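Local structure of intimin (Escherichia coli O127:H6 str. E2348/69, 6TQD) at residues V148-S154 against V184-T190; A129-T135 against G170-L176; W39-L44 against Y77-A81; Q47-Q52 against Q63-A68; V106-V110 against V136-G140. The protein is a bacterial adhesin of attaching and effacing E. coli, whose extracellular D00 and D0 domains form an extended, probably spacer-like, part of the passenger. The contacts are given in a common frame with arbitrary orientation. Where two conformers were deposited one is given. Numbering follows the deposited sequence.

Contact 1: residues V148-S154 against V184-T190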
# COMPACT_ATOMS: atom_id res chain seq x y z
N VAL A 148 17.18 -0.87 -5.73
CA VAL A 148 16.42 0.27 -6.24
C VAL A 148 17.32 1.03 -7.20
O VAL A 148 18.45 1.37 -6.85
CB VAL A 148 15.96 1.19 -5.10
CG1 VAL A 148 15.20 2.35 -5.65
CG2 VAL A 148 15.10 0.42 -4.09
N SER A 149 16.80 1.32 -8.39
CA SER A 149 17.53 2.04 -9.43
C SER A 149 17.11 3.50 -9.42
O SER A 149 15.91 3.80 -9.39
CB SER A 149 17.23 1.44 -10.80
OG SER A 149 17.79 0.15 -10.92
N PHE A 150 18.09 4.40 -9.46
CA PHE A 150 17.86 5.84 -9.42
C PHE A 150 18.29 6.48 -10.73
O PHE A 150 19.32 6.12 -11.31
CB PHE A 150 18.63 6.51 -8.28
CG PHE A 150 18.35 5.92 -6.93
CD1 PHE A 150 19.34 5.24 -6.25
CD2 PHE A 150 17.11 6.07 -6.33
CE1 PHE A 150 19.09 4.71 -5.01
CE2 PHE A 150 16.85 5.53 -5.10
CZ PHE A 150 17.86 4.85 -4.42
N ASN A 151 17.49 7.44 -11.20
CA ASN A 151 17.77 8.09 -12.47
C ASN A 151 17.25 9.52 -12.46
O ASN A 151 16.20 9.80 -11.88
CB ASN A 151 17.11 7.33 -13.63
CG ASN A 151 17.76 5.98 -13.88
OD1 ASN A 151 17.26 4.95 -13.45
ND2 ASN A 151 18.90 6.00 -14.57
N ILE A 152 17.99 10.43 -13.10
CA ILE A 152 17.56 11.81 -13.26
C ILE A 152 16.66 11.88 -14.49
O ILE A 152 17.11 11.60 -15.61
CB ILE A 152 18.76 12.77 -13.37
CG1 ILE A 152 19.52 12.78 -12.05
CG2 ILE A 152 18.25 14.18 -13.70
CD1 ILE A 152 20.84 13.52 -12.07
N VAL A 153 15.39 12.22 -14.28
CA VAL A 153 14.42 12.27 -15.36
C VAL A 153 14.56 13.56 -16.16
O VAL A 153 14.44 13.56 -17.39
CB VAL A 153 12.99 12.13 -14.79
CG1 VAL A 153 11.96 12.26 -15.89
CG2 VAL A 153 12.85 10.81 -14.04
N SER A 154 14.79 14.67 -15.47
CA SER A 154 14.90 15.96 -16.14
C SER A 154 15.75 16.87 -15.28
O SER A 154 15.74 16.76 -14.05
CB SER A 154 13.53 16.60 -16.37
OG SER A 154 12.84 16.79 -15.15
N VAL A 184 14.99 19.84 -10.88
CA VAL A 184 15.47 18.49 -11.15
C VAL A 184 14.43 17.51 -10.65
O VAL A 184 13.91 17.66 -9.53
CB VAL A 184 16.82 18.23 -10.45
CG1 VAL A 184 17.36 16.86 -10.85
CG2 VAL A 184 17.83 19.33 -10.77
N VAL A 185 14.12 16.49 -11.46
CA VAL A 185 13.25 15.39 -11.07
C VAL A 185 14.07 14.12 -11.08
O VAL A 185 14.72 13.80 -12.09
CB VAL A 185 12.03 15.26 -12.01
CG1 VAL A 185 11.22 14.02 -11.65
CG2 VAL A 185 11.15 16.49 -11.94
N VAL A 186 14.06 13.40 -9.96
CA VAL A 186 14.74 12.12 -9.83
C VAL A 186 13.68 11.04 -9.66
O VAL A 186 12.61 11.29 -9.10
CB VAL A 186 15.68 12.11 -8.60
CG1 VAL A 186 16.44 10.82 -8.53
CG2 VAL A 186 16.64 13.30 -8.67
N SER A 187 13.98 9.84 -10.17
CA SER A 187 13.05 8.71 -10.08
C SER A 187 13.73 7.51 -9.43
O SER A 187 14.96 7.39 -9.41
CB SER A 187 12.56 8.30 -11.47
OG SER A 187 13.61 7.67 -12.20
N ALA A 188 12.88 6.62 -8.91
CA ALA A 188 13.30 5.38 -8.27
C ALA A 188 12.46 4.22 -8.82
O ALA A 188 11.26 4.36 -9.04
CB ALA A 188 13.07 5.47 -6.75
N LYS A 189 13.11 3.07 -9.01
CA LYS A 189 12.42 1.93 -9.60
C LYS A 189 13.00 0.62 -9.08
O LYS A 189 14.21 0.51 -8.83
CB LYS A 189 12.53 1.98 -11.13
CG LYS A 189 11.65 0.96 -11.87
CD LYS A 189 11.83 1.02 -13.37
CE LYS A 189 11.04 -0.06 -14.10
NZ LYS A 189 11.53 -1.45 -13.82
N THR A 190 12.13 -0.37 -8.93
CA THR A 190 12.53 -1.75 -8.67
C THR A 190 12.21 -2.61 -9.88
O THR A 190 11.43 -2.22 -10.78
CB THR A 190 11.83 -2.31 -7.43
OG1 THR A 190 10.41 -2.24 -7.63
CG2 THR A 190 12.22 -1.54 -6.19
O HOH W 1 14.54 5.05 -11.60

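Contact 2: residues A129-T135 against G170-L176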
# COMPACT_ATOMS: atom_id res chain seq x y z
N ALA A 129 24.02 18.83 -0.81
CA ALA A 129 23.37 17.59 -1.20
C ALA A 129 21.90 17.61 -0.80
O ALA A 129 21.54 18.04 0.30
CB ALA A 129 24.05 16.40 -0.51
N ILE A 130 21.06 17.13 -1.72
CA ILE A 130 19.68 16.76 -1.42
C ILE A 130 19.64 15.24 -1.34
O ILE A 130 20.05 14.55 -2.29
CB ILE A 130 18.72 17.28 -2.51
CG1 ILE A 130 18.76 18.81 -2.55
CG2 ILE A 130 17.31 16.76 -2.25
CD1 ILE A 130 17.87 19.41 -3.63
N THR A 131 19.17 14.71 -0.22
CA THR A 131 19.17 13.27 0.01
C THR A 131 17.77 12.72 -0.20
O THR A 131 16.80 13.20 0.41
CB THR A 131 19.66 12.92 1.41
OG1 THR A 131 20.99 13.45 1.57
CG2 THR A 131 19.68 11.43 1.62
N TYR A 132 17.67 11.69 -1.03
CA TYR A 132 16.40 11.06 -1.38
C TYR A 132 16.30 9.71 -0.69
O TYR A 132 17.29 8.99 -0.56
CB TYR A 132 16.29 10.85 -2.88
CG TYR A 132 16.08 12.11 -3.69
CD1 TYR A 132 17.13 12.99 -3.95
CD2 TYR A 132 14.84 12.41 -4.22
CE1 TYR A 132 16.93 14.14 -4.70
CE2 TYR A 132 14.63 13.55 -4.96
CZ TYR A 132 15.68 14.42 -5.21
OH TYR A 132 15.49 15.56 -5.95
N THR A 133 15.08 9.35 -0.29
CA THR A 133 14.80 8.08 0.35
C THR A 133 13.66 7.42 -0.42
O THR A 133 12.59 8.02 -0.57
CB THR A 133 14.39 8.26 1.81
OG1 THR A 133 15.44 8.92 2.53
CG2 THR A 133 14.10 6.91 2.46
N ALA A 134 13.90 6.22 -0.90
CA ALA A 134 12.88 5.39 -1.52
C ALA A 134 12.46 4.31 -0.54
O ALA A 134 13.31 3.70 0.12
CB ALA A 134 13.42 4.72 -2.78
N THR A 135 11.16 4.10 -0.42
CA THR A 135 10.59 3.03 0.38
C THR A 135 9.98 2.00 -0.56
O THR A 135 9.22 2.35 -1.46
CB THR A 135 9.53 3.57 1.33
OG1 THR A 135 10.08 4.60 2.15
CG2 THR A 135 9.03 2.45 2.24
N GLY A 170 13.10 -1.37 4.49
CA GLY A 170 12.62 -1.12 3.15
C GLY A 170 13.09 0.16 2.52
O GLY A 170 12.52 0.59 1.52
N LYS A 171 14.11 0.80 3.06
CA LYS A 171 14.54 2.12 2.61
C LYS A 171 15.91 2.08 1.94
O LYS A 171 16.83 1.40 2.41
CB LYS A 171 14.55 3.11 3.78
CG LYS A 171 13.16 3.27 4.42
CD LYS A 171 13.08 4.50 5.31
CE LYS A 171 11.73 4.58 6.01
NZ LYS A 171 10.58 4.59 5.07
N ALA A 172 16.02 2.79 0.83
CA ALA A 172 17.29 2.98 0.11
C ALA A 172 17.46 4.46 -0.18
O ALA A 172 16.48 5.15 -0.46
CB ALA A 172 17.27 2.19 -1.20
N THR A 173 18.70 4.96 -0.12
CA THR A 173 18.95 6.39 -0.23
C THR A 173 19.98 6.69 -1.32
O THR A 173 20.76 5.83 -1.72
CB THR A 173 19.41 7.01 1.10
OG1 THR A 173 20.65 6.43 1.52
CG2 THR A 173 18.37 6.82 2.19
N VAL A 174 19.94 7.95 -1.77
CA VAL A 174 20.90 8.46 -2.76
C VAL A 174 20.95 9.97 -2.57
O VAL A 174 20.01 10.57 -2.06
CB VAL A 174 20.47 8.08 -4.19
CG1 VAL A 174 19.17 8.77 -4.57
CG2 VAL A 174 21.57 8.39 -5.19
N THR A 175 22.06 10.60 -2.99
CA THR A 175 22.18 12.05 -2.89
C THR A 175 22.27 12.67 -4.28
O THR A 175 22.65 12.02 -5.26
CB THR A 175 23.38 12.50 -2.05
OG1 THR A 175 24.60 12.32 -2.78
CG2 THR A 175 23.45 11.72 -0.73
N LEU A 176 21.88 13.94 -4.36
CA LEU A 176 21.82 14.71 -5.59
C LEU A 176 22.50 16.06 -5.35
O LEU A 176 22.24 16.70 -4.33
CB LEU A 176 20.36 14.94 -5.98
CG LEU A 176 20.14 15.64 -7.31
CD1 LEU A 176 20.38 14.66 -8.46
CD2 LEU A 176 18.74 16.25 -7.38

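Contact 3: residues W39-L44 against Y77-A81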
# COMPACT_ATOMS: atom_id res chain seq x y z
N TRP A 39 -20.92 -8.68 10.72
CA TRP A 39 -19.62 -8.04 10.57
C TRP A 39 -19.45 -6.86 11.51
O TRP A 39 -20.39 -6.10 11.76
CB TRP A 39 -19.45 -7.47 9.15
CG TRP A 39 -19.34 -8.47 8.09
CD1 TRP A 39 -20.36 -9.02 7.38
CD2 TRP A 39 -18.13 -9.06 7.58
NE1 TRP A 39 -19.88 -9.92 6.46
CE2 TRP A 39 -18.51 -9.96 6.56
CE3 TRP A 39 -16.78 -8.90 7.88
CZ2 TRP A 39 -17.59 -10.70 5.84
CZ3 TRP A 39 -15.84 -9.65 7.16
CH2 TRP A 39 -16.26 -10.54 6.16
N ASP A 40 -18.23 -6.69 12.00
CA ASP A 40 -17.75 -5.44 12.60
C ASP A 40 -16.75 -4.86 11.60
O ASP A 40 -15.62 -5.34 11.48
CB ASP A 40 -17.10 -5.66 13.96
CG ASP A 40 -16.45 -4.38 14.52
OD1 ASP A 40 -16.38 -3.35 13.81
OD2 ASP A 40 -16.01 -4.39 15.69
N ASP A 41 -17.20 -3.88 10.81
CA ASP A 41 -16.36 -3.20 9.83
C ASP A 41 -16.05 -1.77 10.25
O ASP A 41 -15.77 -0.92 9.40
CB ASP A 41 -16.97 -3.27 8.44
CG ASP A 41 -18.28 -2.54 8.34
OD1 ASP A 41 -18.74 -1.97 9.35
OD2 ASP A 41 -18.89 -2.54 7.23
N SER A 42 -16.10 -1.48 11.55
CA SER A 42 -15.95 -0.10 12.01
C SER A 42 -14.61 0.50 11.60
O SER A 42 -14.52 1.72 11.39
CB SER A 42 -16.11 -0.04 13.53
OG SER A 42 -15.12 -0.82 14.17
N ALA A 43 -13.56 -0.32 11.48
CA ALA A 43 -12.27 0.20 11.02
C ALA A 43 -12.37 0.78 9.61
O ALA A 43 -11.84 1.86 9.33
CB ALA A 43 -11.21 -0.89 11.09
N LEU A 44 -13.05 0.07 8.70
CA LEU A 44 -13.24 0.60 7.36
C LEU A 44 -14.11 1.85 7.37
O LEU A 44 -13.86 2.79 6.62
CB LEU A 44 -13.91 -0.43 6.44
CG LEU A 44 -13.10 -1.60 5.93
CD1 LEU A 44 -14.04 -2.58 5.23
CD2 LEU A 44 -12.00 -1.13 4.99
N TYR A 77 -6.80 -2.13 7.57
CA TYR A 77 -8.08 -2.13 8.28
C TYR A 77 -8.39 -3.55 8.71
O TYR A 77 -8.44 -4.45 7.87
CB TYR A 77 -9.19 -1.58 7.38
CG TYR A 77 -8.86 -0.20 6.89
CD1 TYR A 77 -9.16 0.91 7.65
CD2 TYR A 77 -8.23 -0.02 5.68
CE1 TYR A 77 -8.84 2.18 7.22
CE2 TYR A 77 -7.91 1.26 5.23
CZ TYR A 77 -8.22 2.34 6.00
OH TYR A 77 -7.89 3.61 5.58
N LYS A 78 -8.60 -3.75 10.00
CA LYS A 78 -8.90 -5.06 10.56
C LYS A 78 -10.39 -5.11 10.84
O LYS A 78 -10.91 -4.25 11.58
CB LYS A 78 -8.12 -5.29 11.86
CG LYS A 78 -6.61 -5.19 11.72
CD LYS A 78 -5.96 -6.47 11.23
CE LYS A 78 -4.44 -6.32 11.18
NZ LYS A 78 -3.78 -7.53 10.62
N VAL A 79 -11.09 -6.08 10.24
CA VAL A 79 -12.52 -6.25 10.43
C VAL A 79 -12.75 -7.71 10.85
O VAL A 79 -11.89 -8.57 10.67
CB VAL A 79 -13.33 -5.92 9.16
CG1 VAL A 79 -13.02 -4.51 8.69
CG2 VAL A 79 -13.02 -6.93 8.06
N THR A 80 -13.93 -7.97 11.41
CA THR A 80 -14.23 -9.30 11.91
C THR A 80 -15.60 -9.77 11.42
O THR A 80 -16.53 -8.98 11.27
CB THR A 80 -14.19 -9.39 13.45
OG1 THR A 80 -14.97 -8.34 14.02
CG2 THR A 80 -12.75 -9.31 13.94
N ALA A 81 -15.71 -11.07 11.21
CA ALA A 81 -16.95 -11.70 10.79
C ALA A 81 -17.26 -12.87 11.69
O ALA A 81 -16.38 -13.64 12.04
CB ALA A 81 -16.84 -12.24 9.37
O HOH W 2 -13.45 -3.14 12.17

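Contact 4: residues Q47-Q52 against Q63-A68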
# COMPACT_ATOMS: atom_id res chain seq x y z
N GLN A 47 -12.87 5.47 7.68
CA GLN A 47 -12.35 6.13 6.48
C GLN A 47 -13.31 6.05 5.29
O GLN A 47 -12.90 6.32 4.16
CB GLN A 47 -10.96 5.59 6.14
CG GLN A 47 -9.87 6.08 7.06
CD GLN A 47 -9.71 7.58 6.95
OE1 GLN A 47 -10.00 8.17 5.91
NE2 GLN A 47 -9.27 8.22 8.03
N GLY A 48 -14.58 5.72 5.53
CA GLY A 48 -15.58 5.76 4.49
C GLY A 48 -15.72 4.50 3.66
O GLY A 48 -16.44 4.53 2.66
N GLY A 49 -15.05 3.42 4.03
CA GLY A 49 -15.27 2.14 3.39
C GLY A 49 -16.30 1.34 4.16
O GLY A 49 -16.84 1.79 5.17
N GLN A 50 -16.57 0.13 3.68
CA GLN A 50 -17.57 -0.69 4.34
C GLN A 50 -17.52 -2.10 3.79
O GLN A 50 -16.99 -2.35 2.71
CB GLN A 50 -18.98 -0.12 4.14
CG GLN A 50 -19.44 -0.15 2.70
CD GLN A 50 -20.82 0.45 2.53
OE1 GLN A 50 -21.82 -0.17 2.89
NE2 GLN A 50 -20.88 1.65 1.96
N ILE A 51 -18.11 -3.01 4.54
CA ILE A 51 -18.43 -4.35 4.06
C ILE A 51 -19.93 -4.44 3.88
O ILE A 51 -20.70 -4.03 4.76
CB ILE A 51 -17.90 -5.44 5.01
CG1 ILE A 51 -16.43 -5.65 4.72
CG2 ILE A 51 -18.70 -6.72 4.84
CD1 ILE A 51 -15.67 -6.22 5.85
N GLN A 52 -20.34 -4.96 2.72
CA GLN A 52 -21.75 -5.01 2.36
C GLN A 52 -22.02 -6.33 1.65
O GLN A 52 -21.14 -6.91 1.02
CB GLN A 52 -22.17 -3.87 1.43
CG GLN A 52 -21.34 -3.80 0.17
CD GLN A 52 -21.80 -2.69 -0.77
OE1 GLN A 52 -22.01 -2.93 -1.95
NE2 GLN A 52 -22.06 -1.52 -0.21
N GLN A 63 -18.74 -8.28 0.11
CA GLN A 63 -17.66 -7.57 -0.56
C GLN A 63 -17.27 -6.37 0.28
O GLN A 63 -18.07 -5.84 1.06
CB GLN A 63 -18.10 -7.09 -1.95
CG GLN A 63 -19.24 -6.10 -1.94
CD GLN A 63 -19.93 -5.98 -3.30
OE1 GLN A 63 -19.67 -6.76 -4.21
NE2 GLN A 63 -20.78 -4.97 -3.43
N ALA A 64 -16.03 -5.94 0.11
CA ALA A 64 -15.53 -4.76 0.79
C ALA A 64 -15.41 -3.63 -0.22
O ALA A 64 -14.90 -3.84 -1.32
CB ALA A 64 -14.16 -5.04 1.41
N ILE A 65 -15.93 -2.47 0.15
CA ILE A 65 -15.70 -1.22 -0.57
C ILE A 65 -14.54 -0.53 0.14
O ILE A 65 -14.66 -0.14 1.30
CB ILE A 65 -16.95 -0.34 -0.58
CG1 ILE A 65 -18.18 -1.13 -1.04
CG2 ILE A 65 -16.70 0.89 -1.46
CD1 ILE A 65 -17.99 -1.89 -2.33
N LEU A 66 -13.42 -0.40 -0.55
CA LEU A 66 -12.21 0.11 0.08
C LEU A 66 -12.25 1.64 0.16
O LEU A 66 -12.73 2.30 -0.77
CB LEU A 66 -10.99 -0.34 -0.70
CG LEU A 66 -10.43 -1.72 -0.29
CD1 LEU A 66 -11.51 -2.79 -0.34
CD2 LEU A 66 -9.24 -2.12 -1.14
N PRO A 67 -11.77 2.22 1.25
CA PRO A 67 -11.73 3.69 1.35
C PRO A 67 -10.67 4.28 0.43
O PRO A 67 -9.89 3.58 -0.21
CB PRO A 67 -11.40 3.94 2.82
CG PRO A 67 -10.67 2.75 3.25
CD PRO A 67 -11.27 1.59 2.48
N ALA A 68 -10.66 5.61 0.38
CA ALA A 68 -9.57 6.32 -0.28
C ALA A 68 -8.26 6.11 0.47
O ALA A 68 -8.23 5.90 1.68
CB ALA A 68 -9.88 7.81 -0.35
O HOH W 3 -9.48 7.88 3.33
O HOH W 4 -12.67 7.23 1.75

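Contact 5: residues V106-V110 against V136-G140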
# COMPACT_ATOMS: atom_id res chain seq x y z
N VAL A 106 0.58 -1.26 -7.35
CA VAL A 106 0.18 -2.54 -7.94
C VAL A 106 0.13 -3.61 -6.87
O VAL A 106 1.11 -3.84 -6.15
CB VAL A 106 1.14 -2.95 -9.08
CG1 VAL A 106 0.75 -4.30 -9.65
CG2 VAL A 106 1.17 -1.88 -10.18
N VAL A 107 -1.03 -4.28 -6.76
CA VAL A 107 -1.19 -5.34 -5.79
C VAL A 107 -0.20 -6.47 -6.05
O VAL A 107 0.01 -6.89 -7.20
CB VAL A 107 -2.64 -5.87 -5.81
CG1 VAL A 107 -2.75 -7.12 -4.96
CG2 VAL A 107 -3.59 -4.78 -5.32
N ASP A 108 0.41 -6.97 -4.98
CA ASP A 108 1.33 -8.10 -4.96
C ASP A 108 2.69 -7.76 -5.55
O ASP A 108 3.56 -8.65 -5.63
CB ASP A 108 0.79 -9.35 -5.67
CG ASP A 108 -0.44 -9.93 -4.98
OD1 ASP A 108 -1.30 -10.50 -5.70
OD2 ASP A 108 -0.55 -9.82 -3.74
N GLN A 109 2.92 -6.52 -5.95
CA GLN A 109 4.19 -6.14 -6.57
C GLN A 109 5.16 -5.66 -5.49
O GLN A 109 4.76 -5.01 -4.53
CB GLN A 109 3.95 -5.01 -7.56
CG GLN A 109 5.20 -4.51 -8.26
CD GLN A 109 4.93 -3.28 -9.09
OE1 GLN A 109 4.71 -3.37 -10.29
NE2 GLN A 109 4.89 -2.14 -8.44
N VAL A 110 6.44 -6.01 -5.66
CA VAL A 110 7.51 -5.42 -4.86
C VAL A 110 7.87 -4.11 -5.57
O VAL A 110 8.54 -4.13 -6.60
CB VAL A 110 8.71 -6.35 -4.73
CG1 VAL A 110 9.84 -5.66 -3.99
CG2 VAL A 110 8.30 -7.65 -4.03
N VAL A 136 10.33 0.73 -0.35
CA VAL A 136 9.85 -0.38 -1.16
C VAL A 136 8.93 -1.23 -0.30
O VAL A 136 9.34 -1.69 0.77
CB VAL A 136 11.01 -1.23 -1.71
CG1 VAL A 136 10.47 -2.43 -2.49
CG2 VAL A 136 11.92 -0.38 -2.58
N LYS A 137 7.72 -1.48 -0.78
CA LYS A 137 6.76 -2.31 -0.07
C LYS A 137 6.10 -3.27 -1.05
O LYS A 137 6.10 -3.06 -2.26
CB LYS A 137 5.65 -1.47 0.61
CG LYS A 137 6.16 -0.39 1.53
CD LYS A 137 5.00 0.36 2.15
CE LYS A 137 5.46 1.57 2.94
NZ LYS A 137 4.29 2.32 3.49
N LYS A 138 5.52 -4.33 -0.49
CA LYS A 138 4.60 -5.21 -1.20
C LYS A 138 3.35 -5.27 -0.34
O LYS A 138 3.42 -5.71 0.81
CB LYS A 138 5.18 -6.61 -1.37
CG LYS A 138 4.22 -7.63 -1.98
CD LYS A 138 4.87 -9.01 -2.03
CE LYS A 138 3.90 -10.08 -2.51
NZ LYS A 138 4.56 -11.42 -2.53
N ASN A 139 2.23 -4.78 -0.88
CA ASN A 139 0.96 -4.73 -0.15
C ASN A 139 1.15 -4.08 1.22
O ASN A 139 0.67 -4.58 2.25
CB ASN A 139 0.34 -6.11 -0.05
CG ASN A 139 0.01 -6.71 -1.41
OD1 ASN A 139 -0.26 -5.99 -2.36
ND2 ASN A 139 0.07 -8.03 -1.51
N GLY A 140 1.87 -2.97 1.23
CA GLY A 140 2.05 -2.18 2.43
C GLY A 140 3.11 -2.65 3.38
O GLY A 140 3.32 -2.00 4.41
O HOH W 5 2.49 -4.05 -3.70

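Contact 1: residues V148-S154 against V184-T190
Strands 148-154 and 184-189 run antiparallel at 145°, their axes 4.5 Å apart at closest approach. On the face carrying Phe150, Ile152, Val186 and Ala188, the small methyl of Ala188 gives the bulkier neighbours space: its CB lies 3.9 Å from Val148 CG1 and 4.1 Å from Phe150 CD2. Ile152 CG2 fits beside Val184 CG1 at 4.0 Å. These apolar side chains turn inward, Phe150 onto Val174 and both Ile152 and Val186 onto Leu176. The other face is more polar: water 1 donates to Ser149 O (2.9 Å) and accepts from Ser187 OG (2.8 Å). The regular hydrogen bonding, such as Ser149 N to Lys189 O at 2.7 Å, is interrupted at Val153 and Ser154, which both face Val185. Val153 N donates to Val185 O at 2.8 Å, whereas Ser154 N reaches the same oxygen weakly at 3.5 Å. The extra residue swings Val153 across its partner, with CG2 3.6 Å from Ser187 CB. This is a classic beta bulge in one sheet of an Ig-like beta sandwich.

Contact 2: residues A129-T135 against G170-L176
Six backbone hydrogen bonds join strands 130-135 and 171-176, in pairs on alternate residues. Ile130 N donates to Leu176 O at 2.9 Å, and Leu176 N returns to Ile130 O at 2.8 Å; Tyr132 N to Val174 O and Ala134 N to Ala172 O are both 2.8 Å. Between them CA-H...O contacts fill the gaps, the shortest from Thr173 CA to Tyr132 O at 3.1 Å. Outward from the backbone, the two faces differ. Thr131, Thr133, Thr173 and Thr175 share one face with Lys171; beta-branched threonine suits an extended chain, and its hydroxyl tolerates solvent. There Thr133 OG1 lies 3.6 Å from Thr173 CG2, and the aliphatic part of Lys171 covers Thr133, CD to CG2 at 3.9 Å. The opposite face is mainly apolar. Tyr132 CB meets Val174 CG1 at 3.9 Å, and its ring reaches diagonally across to Leu176, CE1 to CB at 3.7 Å, while the small Ala134 and Ala172 admit Val148 of the facing sheet. Tyr132 also meets the ring of Phe115 on the neighbouring strand. The chemistry implies an amphipathic sheet: backbone bonds, which any sequence could make, hold the strands together, while alternating side chains separate a threonine-rich outside from the sandwich's hydrophobic interior.

Contact 3: residues W39-L44 against Y77-A81
In the N-terminal beta sandwich, edge strand 34-40 leaves its neighbour 76-85 through an Asx turn that leads into the short helix 42-45. Asp40 OD1 accepts from Ser42 N at 2.9 Å and from Ser42 OG at 2.8 Å, so a short carboxylate holds the bend. The strand pairing ends here with two bonds, Asp40 N to Thr80 O at 2.9 Å and Thr80 N to Asp40 O at 3.1 Å. Asp41 turns its carboxylate from strand 77-81, to a salt bridge with Arg45 and a bond from Ile51 N. Beneath the turn, Leu44 packs into the sandwich, CD2 3.7 Å from Tyr77 CB and CG 4.0 Å from Val79 CG1; the small Ala43 lets the helix approach, CB to Lys78 O at 3.4 Å. Where the strands part, water 2 accepts from Ala43 N at 2.9 Å and lies 2.8 Å from Lys78 O. Trp39 lays its broad indole over Ala81, whose methyl makes a CH-pi contact: CB sits 3.5 Å from the centroid of the six-membered ring, 10° off its normal.

Contact 4: residues Q47-Q52 against Q63-A68
In the hairpin of strands 50-53 and 62-65 every backbone donor and acceptor of the hydrogen-bonded pairs is answered: Gln50 N donates to Ile65 O (3.1 Å) and Ile65 N to Gln50 O (2.8 Å); Gln52 N donates to Gln63 O and Gln63 N to Gln52 O, both at 2.9 Å. Glutamine can donate and accept at once, so the outer, glutamine-bearing face repeats the pairing: Gln63 NE2 donates to Gln52 OE1 at 2.8 Å, and Gln52 NE2 weakly to Gln50 OE1 at 3.4 Å. Ile51 N turns instead to Asp41 OD2, while its side chain packs inward, CG1 4.1 Å from Ala64 CB. Ile65 O lies 3.2 Å from Gly49 CA, where a CB would clash. Gly48, at positive phi, is C-prime of the Schellman motif ending helix 42-45. Pro67 has no NH; nearby, water 4 donates to Gln47 O (2.6 Å) and accepts from Ala68 N (2.9 Å). Direct bonds hold the strands, and waters bridge the adjoining loops, where glycine and proline break the pattern.

Contact 5: residues V106-V110 against V136-G140
This is a surface contact between the linker that joins the two domains and the end of strand 130-138 in the C-terminal Ig-like domain. A type II beta turn runs from Val106 to Gln109, closed by Gln109 N to Val106 O at 3.2 Å; Asp108 occupies its positive-phi position. Asn139 clasps this turn with both ends of its amide: OD1 accepts from Asp108 N at 2.9 Å, and ND2 donates to Asp108 OD2, also at 2.9 Å. Water 5 closes the gap behind, donating to Val106 O (2.8 Å) and Gln109 O (2.6 Å) and accepting from Asn139 N (2.9 Å). Further along, Lys138 CA approaches Gln109 O at 3.3 Å, while Val110 CG1 meets Val136 CG1 at 3.6 Å, so the contact changes from polar to apolar toward the domain interior. Asn139 and Val107 also touch Asn15 of strand 14-17 in the N-terminal domain. The contact therefore sits at the domain junction, with strand 111-117, which follows in the chain, pairing with strand 130-138.

Contacts 1 and 2 belong to the two facing sheets of the C-terminal Ig-like sandwich, their apolar faces meeting in one core, where Phe150 CD1 lies 3.7 Å from Val174 CB. Contacts 3 and 4 do the same for the N-terminal domain, joined by Asp41 OD2 to Ile51 N (2.8 Å). Contacts 1 and 2 are mostly long runs of backbone pairing, with a bulge and one water in contact 1; contacts 3 and 4 combine short pairing with turns and waters. Contact 5, at the surface near mid-chain, relies on side-chain amide and water bonds; it shares strand 130-138 with contact 2 and reaches contact 1 through a probable hydrogen bond, Thr190 OG1 to Val110 O (2.9 Å).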